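PDB 3H5T: transcriptional regulator, LacI family from Corynebacterium glutamicum, which activates transcription of the inositol phosphate synthase gene in an inositol-dependent manner and regulates other, probably cell-wall and mycothiol, genes by binding a palindromic promoter motif. Local coordinates for residues Q122-A127 with D145-R150. Numbering follows the deposited sequence.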
loop_
_atom_site.group_PDB
_atom_site.type_symbol
_atom_site.label_atom_id
_atom_site.label_comp_id
_atom_site.label_asym_id
_atom_site.label_seq_id
_atom_site.Cartn_x
_atom_site.Cartn_y
_atom_site.Cartn_z
ATOM N N GLN A 122 11.089 16.624 16.540
ATOM C CA GLN A 122 12.413 16.941 16.010
ATOM C C GLN A 122 12.575 16.268 14.650
ATOM O O GLN A 122 13.201 16.809 13.743
ATOM C CB GLN A 122 13.511 16.450 16.943
ATOM C CG GLN A 122 13.667 17.287 18.180
ATOM C CD GLN A 122 14.920 16.945 18.952
ATOM O OE1 GLN A 122 15.237 17.593 19.952
ATOM N NE2 GLN A 122 15.644 15.926 18.490
ATOM N N LEU A 123 12.017 15.075 14.515
ATOM C CA LEU A 123 12.093 14.373 13.251
ATOM C C LEU A 123 11.333 15.205 12.219
ATOM O O LEU A 123 11.879 15.568 11.174
ATOM C CB LEU A 123 11.458 12.977 13.368
ATOM C CG LEU A 123 11.380 12.211 12.040
ATOM C CD1 LEU A 123 12.780 12.120 11.438
ATOM C CD2 LEU A 123 10.795 10.813 12.252
ATOM N N VAL A 124 10.078 15.521 12.542
ATOM C CA VAL A 124 9.206 16.281 11.656
ATOM C C VAL A 124 9.661 17.694 11.329
ATOM O O VAL A 124 9.558 18.107 10.176
ATOM C CB VAL A 124 7.775 16.356 12.206
ATOM C CG1 VAL A 124 6.916 17.243 11.303
ATOM C CG2 VAL A 124 7.183 14.953 12.280
ATOM N N ASN A 125 10.159 18.436 12.319
ATOM C CA ASN A 125 10.610 19.805 12.053
ATOM C C ASN A 125 11.918 19.834 11.269
ATOM O O ASN A 125 12.344 20.890 10.806
ATOM C CB ASN A 125 10.773 20.603 13.351
ATOM C CG ASN A 125 9.492 20.667 14.168
ATOM O OD1 ASN A 125 8.390 20.646 13.625
ATOM N ND2 ASN A 125 9.637 20.765 15.479
ATOM N N ASN A 126 12.562 18.682 11.117
ATOM C CA ASN A 126 13.808 18.639 10.357
ATOM C C ASN A 126 13.615 17.978 8.991
ATOM O O ASN A 126 14.575 17.579 8.337
ATOM C CB ASN A 126 14.909 17.930 11.154
ATOM C CG ASN A 126 15.363 18.740 12.366
ATOM O OD1 ASN A 126 15.748 19.909 12.244
ATOM N ND2 ASN A 126 15.314 18.122 13.543
ATOM N N ALA A 127 12.359 17.864 8.573
ATOM C CA ALA A 127 12.034 17.307 7.267
ATOM C C ALA A 127 11.935 18.516 6.332
ATOM O O ALA A 127 11.051 19.360 6.489
ATOM C CB ALA A 127 10.694 16.546 7.319
ATOM N N ASP A 145 0.652 14.450 15.353
ATOM C CA ASP A 145 0.551 15.686 16.138
ATOM C C ASP A 145 1.716 16.625 15.822
ATOM O O ASP A 145 1.545 17.843 15.769
ATOM C CB ASP A 145 0.541 15.386 17.644
ATOM C CG ASP A 145 -0.576 14.427 18.053
ATOM O OD1 ASP A 145 -1.746 14.654 17.676
ATOM O OD2 ASP A 145 -0.281 13.441 18.760
ATOM N N ALA A 146 2.902 16.056 15.616
ATOM C CA ALA A 146 4.067 16.857 15.293
ATOM C C ALA A 146 3.861 17.575 13.960
ATOM O O ALA A 146 4.223 18.734 13.813
ATOM C CB ALA A 146 5.311 15.983 15.242
ATOM N N ILE A 147 3.274 16.885 12.992
ATOM C CA ILE A 147 3.013 17.474 11.680
ATOM C C ILE A 147 1.981 18.599 11.778
ATOM O O ILE A 147 2.083 19.605 11.077
ATOM C CB ILE A 147 2.505 16.397 10.684
ATOM C CG1 ILE A 147 3.656 15.456 10.326
ATOM C CG2 ILE A 147 1.926 17.046 9.442
ATOM C CD1 ILE A 147 3.268 14.312 9.426
ATOM N N ARG A 148 0.993 18.419 12.652
ATOM C CA ARG A 148 -0.063 19.409 12.863
ATOM C C ARG A 148 0.506 20.658 13.540
ATOM O O ARG A 148 0.141 21.790 13.202
ATOM C CB ARG A 148 -1.161 18.811 13.745
ATOM C CG ARG A 148 -2.371 19.700 13.953
ATOM C CD ARG A 148 -3.314 19.106 14.984
ATOM N NE ARG A 148 -3.725 17.747 14.640
ATOM C CZ ARG A 148 -4.510 17.452 13.614
ATOM N NH1 ARG A 148 -4.974 18.418 12.837
ATOM N NH2 ARG A 148 -4.817 16.191 13.353
ATOM N N ALA A 149 1.403 20.440 14.499
ATOM C CA ALA A 149 2.028 21.528 15.239
ATOM C C ALA A 149 2.923 22.363 14.337
ATOM O O ALA A 149 3.166 23.529 14.618
ATOM C CB ALA A 149 2.835 20.974 16.402
ATOM N N ARG A 150 3.424 21.764 13.260
ATOM C CA ARG A 150 4.285 22.480 12.332
ATOM C C ARG A 150 3.419 23.136 11.244
ATOM O O ARG A 150 3.886 23.987 10.483
ATOM C CB ARG A 150 5.307 21.511 11.709
ATOM C CG ARG A 150 6.155 22.133 10.605
ATOM C CD ARG A 150 7.203 21.183 10.027
ATOM N NE ARG A 150 7.849 21.801 8.871
ATOM C CZ ARG A 150 8.931 21.330 8.257
ATOM N NH1 ARG A 150 9.513 20.218 8.682
ATOM N NH2 ARG A 150 9.443 21.986 7.220
HETATM O O HOH W 1 6.541 19.553 15.275
#
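Arg150 reaches from helix 142-150 to the C-terminal end of helix 117-125, meeting backbone carbonyls where the chain leaves that helix. With CG anti to the backbone N (chi1 174°) and the chain extended as far as NE, the side chain runs past Asn125 in the opposite direction: CB, CG and CD all pass Asn125 OD1, CB nearest at 3.7 Å. At the tip, CZ lies near Ala127 O, and NH1 gives a hydrogen bond to Val124 O (2.6 Å), which approaches in the guanidinium plane and also accepts from Ala127 N. NH1 bonds Ala127 O as well, at 2.8 Å, while NH2 adds a weak bond to that oxygen. A long aliphatic chain ending in a flat guanidinium suits this place, and its charge would be favoured by the carbonyls. A water links Asn125 OD1 to Ala146 O. Buried, branched Val124 splits its methyls: CG2 meets Ala146 CB at 3.7 Å, and CG1 meets Ile147 CG1, the Val124 and Ile147 side chains crossing at about a right angle. Small Ala146 allows close approach. Both segments lie against parallel strands of the mixed sheet of the sugar-binding-type domain, Ile147 resting on strand 132-135 and Ala127 on strand 103-108.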